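Local coordinates for FAD:protein FMN transferase (Pseudomonas stutzeri ATCC 14405 = CCUG 16156, PDB 5MGY), which probably transfers FMN from FAD to a threonine of a target protein in a magnesium-dependent reaction, releasing AMP, as a flavinyl transferase of the ApbE family, at residues A[132-138]-A[149-153]; A[257-263]-A[294-300]; A[286-290]-A[309-313]. All blocks are in the same frame, centred on the assembly; numbering follows the deposited sequence.

Contact 1 of 3, residues A[132-138]-A[149-153]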
ATOM      1  N   LEU A 132       4.350  14.144 -18.995  1.00 36.07           N
ATOM      2  CA  LEU A 132       3.061  14.202 -18.276  1.00 39.00           C
ATOM      3  C   LEU A 132       3.079  13.702 -16.821  1.00 38.07           C
ATOM      4  O   LEU A 132       1.998  13.548 -16.210  1.00 37.11           O
ATOM      5  CB  LEU A 132       1.973  13.411 -19.029  1.00 41.62           C
ATOM      6  CG  LEU A 132       1.856  13.644 -20.549  1.00 41.94           C
ATOM      7  CD1 LEU A 132       0.792  12.766 -21.245  1.00 38.43           C
ATOM      8  CD2 LEU A 132       1.702  15.166 -20.746  1.00 42.49           C
ATOM      9  N   THR A 133       4.278  13.439 -16.291  1.00 36.05           N
ATOM     10  CA  THR A 133       4.412  12.923 -14.938  1.00 36.66           C
ATOM     11  C   THR A 133       5.111  13.959 -14.117  1.00 36.43           C
ATOM     12  O   THR A 133       5.545  14.981 -14.655  1.00 33.40           O
ATOM     13  CB  THR A 133       5.173  11.585 -14.866  1.00 36.15           C
ATOM     14  OG1 THR A 133       6.527  11.786 -15.254  1.00 37.99           O
ATOM     15  CG2 THR A 133       4.585  10.533 -15.765  1.00 36.17           C
ATOM     16  N   GLY A 134       5.141  13.704 -12.805  1.00 39.56           N
ATOM     17  CA  GLY A 134       5.870  14.523 -11.829  1.00 42.63           C
ATOM     18  C   GLY A 134       5.089  15.155 -10.688  1.00 44.32           C
ATOM     19  O   GLY A 134       4.533  16.220 -10.863  1.00 49.44           O
ATOM     20  N   GLN A 135       5.132  14.537  -9.512  1.00 47.29           N
ATOM     21  CA  GLN A 135       4.564  15.051  -8.223  1.00 45.57           C
ATOM     22  C   GLN A 135       4.731  16.528  -7.985  1.00 39.64           C
ATOM     23  O   GLN A 135       3.874  17.172  -7.415  1.00 36.94           O
ATOM     24  CB  GLN A 135       5.231  14.283  -7.051  1.00 51.51           C
ATOM     25  CG  GLN A 135       4.602  14.437  -5.665  1.00 55.91           C
ATOM     26  CD  GLN A 135       3.624  13.288  -5.300  1.00 63.74           C
ATOM     27  OE1 GLN A 135       3.969  12.078  -5.409  1.00 54.00           O
ATOM     28  NE2 GLN A 135       2.380  13.670  -4.840  1.00 65.44           N
ATOM     29  N   GLN A 136       5.855  17.076  -8.393  1.00 38.49           N
ATOM     30  CA  GLN A 136       6.101  18.527  -8.219  1.00 38.45           C
ATOM     31  C   GLN A 136       5.097  19.394  -8.942  1.00 39.52           C
ATOM     32  O   GLN A 136       4.916  20.574  -8.567  1.00 40.87           O
ATOM     33  CB  GLN A 136       7.519  18.946  -8.669  1.00 37.58           C
ATOM     34  CG  GLN A 136       7.849  18.925 -10.150  1.00 36.66           C
ATOM     35  CD  GLN A 136       8.228  17.561 -10.697  1.00 40.22           C
ATOM     36  OE1 GLN A 136       8.034  16.525 -10.060  1.00 41.23           O
ATOM     37  NE2 GLN A 136       8.770  17.554 -11.913  1.00 45.35           N
ATOM     38  N   HIS A 137       4.497  18.843 -10.007  1.00 36.75           N
ATOM     39  CA  HIS A 137       3.452  19.514 -10.766  1.00 35.80           C
ATOM     40  C   HIS A 137       2.020  19.461 -10.166  1.00 35.53           C
ATOM     41  O   HIS A 137       1.082  20.044 -10.729  1.00 38.98           O
ATOM     42  CB  HIS A 137       3.457  18.926 -12.161  1.00 36.91           C
ATOM     43  CG  HIS A 137       4.679  19.276 -12.935  1.00 38.31           C
ATOM     44  ND1 HIS A 137       5.492  18.326 -13.517  1.00 38.27           N
ATOM     45  CD2 HIS A 137       5.237  20.479 -13.204  1.00 37.06           C
ATOM     46  CE1 HIS A 137       6.490  18.931 -14.126  1.00 37.80           C
ATOM     47  NE2 HIS A 137       6.353  20.232 -13.951  1.00 37.41           N
ATOM     48  N   LEU A 138       1.868  18.787  -9.029  1.00 32.59           N
ATOM     49  CA  LEU A 138       0.597  18.607  -8.384  1.00 31.84           C
ATOM     50  C   LEU A 138       0.578  19.493  -7.176  1.00 32.37           C
ATOM     51  O   LEU A 138       1.534  19.527  -6.420  1.00 33.37           O
ATOM     52  CB  LEU A 138       0.493  17.166  -7.968  1.00 31.75           C
ATOM     53  CG  LEU A 138      -0.767  16.595  -7.386  1.00 30.59           C
ATOM     54  CD1 LEU A 138      -1.835  16.736  -8.431  1.00 32.12           C
ATOM     55  CD2 LEU A 138      -0.564  15.138  -7.052  1.00 28.77           C
ATOM     56  N   VAL A 149       0.921  20.086 -15.548  1.00 32.80           N
ATOM     57  CA  VAL A 149       1.038  19.308 -16.771  1.00 32.17           C
ATOM     58  C   VAL A 149      -0.168  18.365 -16.838  1.00 31.04           C
ATOM     59  O   VAL A 149      -0.875  18.257 -15.874  1.00 31.19           O
ATOM     60  CB  VAL A 149       2.380  18.474 -16.797  1.00 33.46           C
ATOM     61  CG1 VAL A 149       3.621  19.309 -16.437  1.00 32.64           C
ATOM     62  CG2 VAL A 149       2.309  17.252 -15.909  1.00 34.50           C
ATOM     63  N   ALA A 150      -0.367  17.622 -17.921  1.00 32.20           N
ATOM     64  CA  ALA A 150      -1.538  16.692 -18.014  1.00 34.20           C
ATOM     65  C   ALA A 150      -1.387  15.463 -17.153  1.00 32.36           C
ATOM     66  O   ALA A 150      -1.376  14.348 -17.698  1.00 33.59           O
ATOM     67  CB  ALA A 150      -1.833  16.242 -19.469  1.00 34.16           C
ATOM     68  N   LEU A 151      -1.348  15.669 -15.839  1.00 32.19           N
ATOM     69  CA  LEU A 151      -1.179  14.563 -14.860  1.00 35.24           C
ATOM     70  C   LEU A 151      -2.313  13.552 -14.818  1.00 36.44           C
ATOM     71  O   LEU A 151      -3.509  13.897 -14.863  1.00 38.82           O
ATOM     72  CB  LEU A 151      -1.003  15.087 -13.415  1.00 33.54           C
ATOM     73  CG  LEU A 151       0.275  15.892 -13.098  1.00 32.54           C
ATOM     74  CD1 LEU A 151       0.290  16.335 -11.645  1.00 32.62           C
ATOM     75  CD2 LEU A 151       1.534  15.124 -13.429  1.00 31.59           C
ATOM     76  N   GLN A 152      -1.925  12.306 -14.690  1.00 37.99           N
ATOM     77  CA  GLN A 152      -2.890  11.296 -14.344  1.00 40.62           C
ATOM     78  C   GLN A 152      -2.456  10.603 -13.045  1.00 36.33           C
ATOM     79  O   GLN A 152      -1.355  10.049 -12.955  1.00 35.60           O
ATOM     80  CB  GLN A 152      -3.051  10.373 -15.511  1.00 44.32           C
ATOM     81  CG  GLN A 152      -3.412  11.153 -16.747  1.00 48.42           C
ATOM     82  CD  GLN A 152      -4.015  10.241 -17.803  1.00 53.63           C
ATOM     83  OE1 GLN A 152      -3.319   9.408 -18.405  1.00 52.26           O
ATOM     84  NE2 GLN A 152      -5.330  10.366 -18.009  1.00 59.30           N
ATOM     85  N   LEU A 153      -3.328  10.696 -12.044  1.00 32.67           N
ATOM     86  CA  LEU A 153      -3.087  10.135 -10.750  1.00 30.60           C
ATOM     87  C   LEU A 153      -3.502   8.703 -10.638  1.00 30.67           C
ATOM     88  O   LEU A 153      -4.344   8.226 -11.390  1.00 31.91           O
ATOM     89  CB  LEU A 153      -3.808  10.951  -9.707  1.00 30.96           C
ATOM     90  CG  LEU A 153      -3.422  12.446  -9.692  1.00 30.68           C
ATOM     91  CD1 LEU A 153      -4.023  13.163  -8.488  1.00 31.14           C
ATOM     92  CD2 LEU A 153      -1.930  12.631  -9.737  1.00 29.42           C
TER
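Two loops flanking a beta hairpin, strands 138-141 and 144-147, pack together: 132-138, with its short 3-10 turn, curls into a cup, and 149-153 supplies the bumps that fill it. Leu-151 is the main plug. Its CD1 lies against Leu-138 CB at 3.8 Å, while CD2 settles on the backbone before the turn, 3.8 Å from Thr-133 C and 3.9 Å from Gly-134 N. At Gly-134 (phi 121°, psi 99°), a CB would be jammed against the carbonyl O of Thr-133. Beyond Leu-151, Leu-138 CD2 meets Leu-153 CD2 at 3.9 Å, and Phe-65 of helix 61-67 touches both side chains. At the outer lip, an inverse gamma turn centred on Ala-150 presents its CB to Leu-132 CD2, 3.9 Å away. The chemistry is almost wholly apolar, helped by a CA-H...O contact from Leu-151 CA to Leu-132 O (3.6 Å). Val-149 CG1 sits over the face of the His-137 ring in a CH-pi contact, 3.5 Å from its centroid and 6° off the normal.

Contact 2 of 3, residues A[257-263]-A[294-300]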
ATOM      1  N   LEU A 257      15.199  -7.358  -5.641  1.00 53.76           N
ATOM      2  CA  LEU A 257      14.247  -7.377  -4.505  1.00 47.61           C
ATOM      3  C   LEU A 257      12.901  -8.004  -4.850  1.00 45.29           C
ATOM      4  O   LEU A 257      12.193  -7.496  -5.701  1.00 40.16           O
ATOM      5  CB  LEU A 257      14.001  -5.964  -3.998  1.00 47.32           C
ATOM      6  CG  LEU A 257      13.192  -5.792  -2.719  1.00 46.79           C
ATOM      7  CD1 LEU A 257      13.797  -6.638  -1.610  1.00 49.33           C
ATOM      8  CD2 LEU A 257      13.214  -4.321  -2.318  1.00 45.77           C
ATOM      9  N   ALA A 258      12.558  -9.113  -4.190  1.00 44.14           N
ATOM     10  CA  ALA A 258      11.364  -9.896  -4.527  1.00 43.94           C
ATOM     11  C   ALA A 258      10.138  -9.563  -3.652  1.00 45.55           C
ATOM     12  O   ALA A 258       8.990  -9.691  -4.074  1.00 45.65           O
ATOM     13  CB  ALA A 258      11.665 -11.378  -4.427  1.00 45.38           C
ATOM     14  N   ALA A 259      10.395  -9.156  -2.424  1.00 45.78           N
ATOM     15  CA  ALA A 259       9.371  -8.681  -1.536  1.00 43.81           C
ATOM     16  C   ALA A 259      10.027  -7.818  -0.469  1.00 43.09           C
ATOM     17  O   ALA A 259      11.211  -7.998  -0.122  1.00 47.60           O
ATOM     18  CB  ALA A 259       8.668  -9.861  -0.878  1.00 44.64           C
ATOM     19  N   VAL A 260       9.253  -6.887   0.069  1.00 39.83           N
ATOM     20  CA  VAL A 260       9.687  -6.068   1.183  1.00 35.34           C
ATOM     21  C   VAL A 260       8.437  -5.821   2.026  1.00 35.78           C
ATOM     22  O   VAL A 260       7.301  -5.750   1.544  1.00 35.10           O
ATOM     23  CB  VAL A 260      10.446  -4.820   0.718  1.00 32.89           C
ATOM     24  CG1 VAL A 260       9.617  -4.065  -0.291  1.00 34.18           C
ATOM     25  CG2 VAL A 260      10.830  -3.926   1.872  1.00 31.78           C
ATOM     26  N   THR A 261       8.648  -5.779   3.319  1.00 35.74           N
ATOM     27  CA  THR A 261       7.564  -5.735   4.234  1.00 35.41           C
ATOM     28  C   THR A 261       7.899  -4.557   5.076  1.00 36.70           C
ATOM     29  O   THR A 261       9.001  -4.490   5.529  1.00 38.52           O
ATOM     30  CB  THR A 261       7.530  -7.003   5.108  1.00 34.36           C
ATOM     31  OG1 THR A 261       7.113  -8.129   4.333  1.00 32.34           O
ATOM     32  CG2 THR A 261       6.566  -6.821   6.198  1.00 34.98           C
ATOM     33  N   VAL A 262       6.959  -3.639   5.305  1.00 37.58           N
ATOM     34  CA  VAL A 262       7.198  -2.526   6.211  1.00 39.68           C
ATOM     35  C   VAL A 262       6.208  -2.522   7.377  1.00 39.04           C
ATOM     36  O   VAL A 262       5.077  -2.947   7.237  1.00 43.93           O
ATOM     37  CB  VAL A 262       7.133  -1.215   5.440  1.00 43.29           C
ATOM     38  CG1 VAL A 262       7.200   0.022   6.354  1.00 46.10           C
ATOM     39  CG2 VAL A 262       8.280  -1.163   4.453  1.00 44.66           C
ATOM     40  N   ILE A 263       6.650  -2.016   8.513  1.00 35.81           N
ATOM     41  CA  ILE A 263       5.872  -1.978   9.714  1.00 35.93           C
ATOM     42  C   ILE A 263       5.968  -0.567  10.218  1.00 33.84           C
ATOM     43  O   ILE A 263       7.077  -0.028  10.385  1.00 35.30           O
ATOM     44  CB  ILE A 263       6.380  -3.048  10.743  1.00 38.60           C
ATOM     45  CG1 ILE A 263       6.365  -4.424  10.017  1.00 39.71           C
ATOM     46  CG2 ILE A 263       5.548  -3.030  12.037  1.00 39.26           C
ATOM     47  CD1 ILE A 263       6.240  -5.647  10.868  1.00 40.34           C
ATOM     48  N   ILE A 294      13.168   3.060   9.245  1.00 45.27           N
ATOM     49  CA  ILE A 294      11.995   2.311   8.903  1.00 45.25           C
ATOM     50  C   ILE A 294      12.202   0.882   9.386  1.00 46.08           C
ATOM     51  O   ILE A 294      13.291   0.329   9.236  1.00 44.72           O
ATOM     52  CB  ILE A 294      11.766   2.325   7.395  1.00 44.57           C
ATOM     53  CG1 ILE A 294      11.518   3.765   6.947  1.00 46.45           C
ATOM     54  CG2 ILE A 294      10.604   1.417   7.022  1.00 45.19           C
ATOM     55  CD1 ILE A 294      11.548   3.956   5.433  1.00 47.16           C
ATOM     56  N   ALA A 295      11.148   0.300   9.959  1.00 43.20           N
ATOM     57  CA  ALA A 295      11.172  -1.088  10.256  1.00 43.81           C
ATOM     58  C   ALA A 295      10.785  -1.843   8.969  1.00 43.95           C
ATOM     59  O   ALA A 295       9.654  -1.723   8.474  1.00 45.81           O
ATOM     60  CB  ALA A 295      10.229  -1.401  11.395  1.00 43.25           C
ATOM     61  N   ALA A 296      11.730  -2.588   8.415  1.00 41.12           N
ATOM     62  CA  ALA A 296      11.495  -3.293   7.161  1.00 40.49           C
ATOM     63  C   ALA A 296      12.250  -4.629   7.090  1.00 41.47           C
ATOM     64  O   ALA A 296      13.308  -4.772   7.710  1.00 44.10           O
ATOM     65  CB  ALA A 296      11.925  -2.407   6.000  1.00 38.62           C
ATOM     66  N   PHE A 297      11.722  -5.560   6.296  1.00 39.45           N
ATOM     67  CA  PHE A 297      12.246  -6.915   6.138  1.00 41.66           C
ATOM     68  C   PHE A 297      12.249  -7.228   4.642  1.00 40.95           C
ATOM     69  O   PHE A 297      11.185  -7.400   4.037  1.00 40.54           O
ATOM     70  CB  PHE A 297      11.328  -7.882   6.883  1.00 45.28           C
ATOM     71  CG  PHE A 297      11.740  -9.323   6.824  1.00 49.13           C
ATOM     72  CD1 PHE A 297      12.501  -9.858   7.889  1.00 53.59           C
ATOM     73  CD2 PHE A 297      11.353 -10.164   5.771  1.00 47.52           C
ATOM     74  CE1 PHE A 297      12.879 -11.198   7.897  1.00 53.46           C
ATOM     75  CE2 PHE A 297      11.737 -11.503   5.775  1.00 51.27           C
ATOM     76  CZ  PHE A 297      12.519 -12.017   6.827  1.00 53.27           C
ATOM     77  N   PHE A 298      13.431  -7.295   4.050  1.00 41.29           N
ATOM     78  CA  PHE A 298      13.612  -7.503   2.621  1.00 39.94           C
ATOM     79  C   PHE A 298      13.779  -8.966   2.186  1.00 40.99           C
ATOM     80  O   PHE A 298      14.324  -9.742   2.911  1.00 41.77           O
ATOM     81  CB  PHE A 298      14.871  -6.782   2.208  1.00 38.25           C
ATOM     82  CG  PHE A 298      14.810  -5.330   2.347  1.00 38.09           C
ATOM     83  CD1 PHE A 298      14.792  -4.513   1.219  1.00 37.42           C
ATOM     84  CD2 PHE A 298      14.768  -4.744   3.584  1.00 38.19           C
ATOM     85  CE1 PHE A 298      14.728  -3.141   1.340  1.00 37.69           C
ATOM     86  CE2 PHE A 298      14.706  -3.367   3.700  1.00 39.89           C
ATOM     87  CZ  PHE A 298      14.683  -2.562   2.583  1.00 37.70           C
ATOM     88  N   VAL A 299      13.292  -9.344   1.002  1.00 40.45           N
ATOM     89  CA  VAL A 299      13.534 -10.669   0.452  1.00 42.84           C
ATOM     90  C   VAL A 299      14.200 -10.529  -0.906  1.00 44.60           C
ATOM     91  O   VAL A 299      13.562 -10.231  -1.918  1.00 42.16           O
ATOM     92  CB  VAL A 299      12.275 -11.532   0.352  1.00 47.01           C
ATOM     93  CG1 VAL A 299      12.629 -12.933  -0.094  1.00 47.50           C
ATOM     94  CG2 VAL A 299      11.651 -11.655   1.725  1.00 50.60           C
ATOM     95  N   VAL A 300      15.503 -10.792  -0.901  1.00 49.34           N
ATOM     96  CA  VAL A 300      16.364 -10.657  -2.053  1.00 52.29           C
ATOM     97  C   VAL A 300      16.701 -12.031  -2.569  1.00 58.13           C
ATOM     98  O   VAL A 300      17.092 -12.981  -1.800  1.00 67.16           O
ATOM     99  CB  VAL A 300      17.670  -9.940  -1.709  1.00 51.22           C
ATOM    100  CG1 VAL A 300      18.406  -9.625  -2.992  1.00 50.66           C
ATOM    101  CG2 VAL A 300      17.403  -8.700  -0.878  1.00 48.87           C
TER
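Alternate backbone amides and carbonyls of 257-263 and 294-300 satisfy one another along two antiparallel strands. Ile-263 N gives a hydrogen bond to Ala-295 O (3.0 Å). Phe-297 N donates to Thr-261 O at 3.0 Å, whereas the return bond from Thr-261 N to Phe-297 O is weak (3.1 Å, 135°). Val-299 N reaches Ala-259 O at 2.7 Å. The register then slips by one residue in a classic beta bulge: Val-299 O accepts from Ala-258 N at 2.7 Å and, weakly, from Ala-259 N at 3.4 Å. Both strands are interior to the antiparallel sheet of this ApbE-family protein, so backbone bonds also run outward, from Val-260 and Val-262 to Ser-227 and Ser-225, and from Ala-296, Phe-298 and Val-300 to Thr-311, Thr-309 and Val-307. Thr-261 OG1 is paired with Thr-226 OG1. On the face covered by helix 267-292, which carries the magnesium ligands Asp-271 and Thr-275, Val-260 CG2 lies 4.0 Å from the Phe-298 ring centroid in a CH-pi contact.

Contact 3 of 3, residues A[286-290]-A[309-313]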
ATOM      1  N   LEU A 286      17.474  -0.634   1.559  1.00 53.49           N
ATOM      2  CA  LEU A 286      18.148  -0.702   2.876  1.00 55.93           C
ATOM      3  C   LEU A 286      18.797   0.572   3.456  1.00 53.66           C
ATOM      4  O   LEU A 286      18.721   0.833   4.678  1.00 49.69           O
ATOM      5  CB  LEU A 286      19.205  -1.764   2.826  1.00 59.66           C
ATOM      6  CG  LEU A 286      18.677  -3.027   3.452  1.00 64.65           C
ATOM      7  CD1 LEU A 286      19.586  -4.180   3.000  1.00 65.86           C
ATOM      8  CD2 LEU A 286      18.616  -2.864   4.983  1.00 63.02           C
ATOM      9  N   ALA A 287      19.464   1.324   2.584  1.00 51.76           N
ATOM     10  CA  ALA A 287      20.149   2.531   3.000  1.00 52.80           C
ATOM     11  C   ALA A 287      19.094   3.522   3.448  1.00 52.72           C
ATOM     12  O   ALA A 287      19.219   4.051   4.578  1.00 51.70           O
ATOM     13  CB  ALA A 287      21.041   3.084   1.887  1.00 52.30           C
ATOM     14  N   LEU A 288      18.046   3.728   2.605  1.00 52.34           N
ATOM     15  CA  LEU A 288      16.915   4.649   2.932  1.00 47.88           C
ATOM     16  C   LEU A 288      16.254   4.195   4.229  1.00 40.98           C
ATOM     17  O   LEU A 288      16.101   4.979   5.185  1.00 36.09           O
ATOM     18  CB  LEU A 288      15.878   4.730   1.785  1.00 49.28           C
ATOM     19  CG  LEU A 288      14.736   5.733   2.043  1.00 49.86           C
ATOM     20  CD1 LEU A 288      15.132   7.157   1.736  1.00 52.38           C
ATOM     21  CD2 LEU A 288      13.516   5.338   1.260  1.00 50.17           C
ATOM     22  N   ALA A 289      15.929   2.918   4.269  1.00 37.99           N
ATOM     23  CA  ALA A 289      15.232   2.424   5.416  1.00 45.33           C
ATOM     24  C   ALA A 289      15.998   2.697   6.705  1.00 52.06           C
ATOM     25  O   ALA A 289      15.392   3.179   7.662  1.00 53.13           O
ATOM     26  CB  ALA A 289      14.892   0.955   5.285  1.00 46.91           C
ATOM     27  N   GLU A 290      17.330   2.451   6.692  1.00 58.30           N
ATOM     28  CA  GLU A 290      18.215   2.737   7.837  1.00 55.75           C
ATOM     29  C   GLU A 290      18.334   4.249   8.096  1.00 56.65           C
ATOM     30  O   GLU A 290      18.298   4.699   9.264  1.00 59.84           O
ATOM     31  CB  GLU A 290      19.595   2.143   7.622  1.00 57.99           C
ATOM     32  CG  GLU A 290      20.082   1.334   8.801  1.00 61.18           C
ATOM     33  CD  GLU A 290      19.451  -0.038   8.880  1.00 61.48           C
ATOM     34  OE1 GLU A 290      19.465  -0.757   7.860  1.00 61.44           O
ATOM     35  OE2 GLU A 290      18.955  -0.397   9.964  1.00 61.87           O
ATOM     36  N   THR A 309      16.885  -9.753   4.785  1.00 55.71           N
ATOM     37  CA  THR A 309      17.601  -8.725   5.522  1.00 58.81           C
ATOM     38  C   THR A 309      16.565  -7.863   6.236  1.00 55.66           C
ATOM     39  O   THR A 309      15.552  -7.535   5.690  1.00 56.49           O
ATOM     40  CB  THR A 309      18.489  -7.890   4.554  1.00 60.45           C
ATOM     41  OG1 THR A 309      18.989  -8.750   3.502  1.00 59.04           O
ATOM     42  CG2 THR A 309      19.632  -7.190   5.319  1.00 62.22           C
ATOM     43  N   SER A 310      16.829  -7.536   7.475  1.00 59.67           N
ATOM     44  CA  SER A 310      15.930  -6.779   8.313  1.00 60.00           C
ATOM     45  C   SER A 310      16.680  -5.486   8.646  1.00 55.81           C
ATOM     46  O   SER A 310      17.853  -5.419   8.451  1.00 58.12           O
ATOM     47  CB  SER A 310      15.518  -7.623   9.564  1.00 61.79           C
ATOM     48  OG  SER A 310      16.564  -7.784  10.535  1.00 62.76           O
ATOM     49  N   THR A 311      15.996  -4.446   9.068  1.00 54.34           N
ATOM     50  CA  THR A 311      16.668  -3.224   9.425  1.00 55.01           C
ATOM     51  C   THR A 311      16.884  -3.246  10.889  1.00 54.25           C
ATOM     52  O   THR A 311      16.458  -4.153  11.592  1.00 53.75           O
ATOM     53  CB  THR A 311      15.835  -1.970   9.063  1.00 57.79           C
ATOM     54  OG1 THR A 311      14.634  -1.929   9.861  1.00 58.51           O
ATOM     55  CG2 THR A 311      15.519  -1.961   7.556  1.00 56.46           C
ATOM     56  N   LYS A 312      17.545  -2.204  11.326  1.00 58.37           N
ATOM     57  CA  LYS A 312      17.787  -1.919  12.709  1.00 65.43           C
ATOM     58  C   LYS A 312      16.512  -1.671  13.496  1.00 62.91           C
ATOM     59  O   LYS A 312      16.340  -2.255  14.556  1.00 64.39           O
ATOM     60  CB  LYS A 312      18.692  -0.701  12.755  1.00 72.89           C
ATOM     61  CG  LYS A 312      19.137  -0.258  14.119  1.00 83.06           C
ATOM     62  CD  LYS A 312      20.045   0.965  14.026  1.00 91.35           C
ATOM     63  CE  LYS A 312      21.298   0.686  13.186  1.00 96.01           C
ATOM     64  NZ  LYS A 312      22.314   1.752  13.330  1.00 96.34           N
ATOM     65  N   ALA A 313      15.630  -0.811  12.970  1.00 61.75           N
ATOM     66  CA  ALA A 313      14.340  -0.491  13.616  1.00 55.88           C
ATOM     67  C   ALA A 313      13.477  -1.738  13.725  1.00 51.84           C
ATOM     68  O   ALA A 313      12.796  -1.925  14.735  1.00 51.70           O
ATOM     69  CB  ALA A 313      13.596   0.626  12.874  1.00 53.70           C
TER
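This is a helix-to-sheet packing contact at the edge of the sheet, made where the later part of the long helix 267-292 passes the end of strand 306-310 and the start of helix 312-318. It is small, burying 252 Å² over both sides, and partly buried. One face of the helix does the work: Ala-289 points toward 309-313, and the side chains of Leu-286 and Glu-290 leave sideways and bring their ends to it. The apolar part is a row of methyl contacts. Leu-286 CD1 meets Thr-309 CG2 at 3.8 Å and its CD2 lies 4.1 Å from Thr-311 CG2, the same methyl that rests on Ala-289 CB at 3.7 Å. Thr-311 therefore wedges its methyl between two side chains that lie nearly one helical turn apart.

Its hydroxyl has a different task. Thr-311 is the N-cap of helix 312-318, and its OG1 is hydrogen-bonded to Phe-314 N in the first turn as well as to Ile-294 O. Next to it, Lys-312 N donates to Glu-290 OE2 (2.7 Å, 158°), so a carboxylate from the long helix meets an amide at the start of the short one. The position of OE2 is less certain than the others, because the modelled atom crowds the Lys-312 side chain. Ser-310, whose CA-to-CB bond points away from the long helix, pairs its OG with Asp-315.

Strand 295-301 lies beside strand 306-310 in the sheet: Thr-309 bonds through its backbone to Phe-298, Thr-311 does so to Ala-296, and Leu-286 also packs against Phe-298.

Overall arrangement
Contact 2 is the buried core, and contacts 1 and 3 are only partly buried. Contacts 2 and 3 share elements: helix 267-292 joins the two strands of contact 2 and packs on the end of strand 306-310 and the start of helix 312-318 in contact 3. They meet directly, with Phe-298 N probably bonded to Thr-309 O (2.7 Å), and their centres are about 9 Å apart. Contact 1 stands apart, its centre about 28 Å from that of contact 2 and about 30 Å from that of contact 3. The chemistry follows place: interstrand backbone bonds in the sheet, threonine methyls with one carboxylate-to-amide bond at the helix-sheet edge, and apolar loop packing in contact 1.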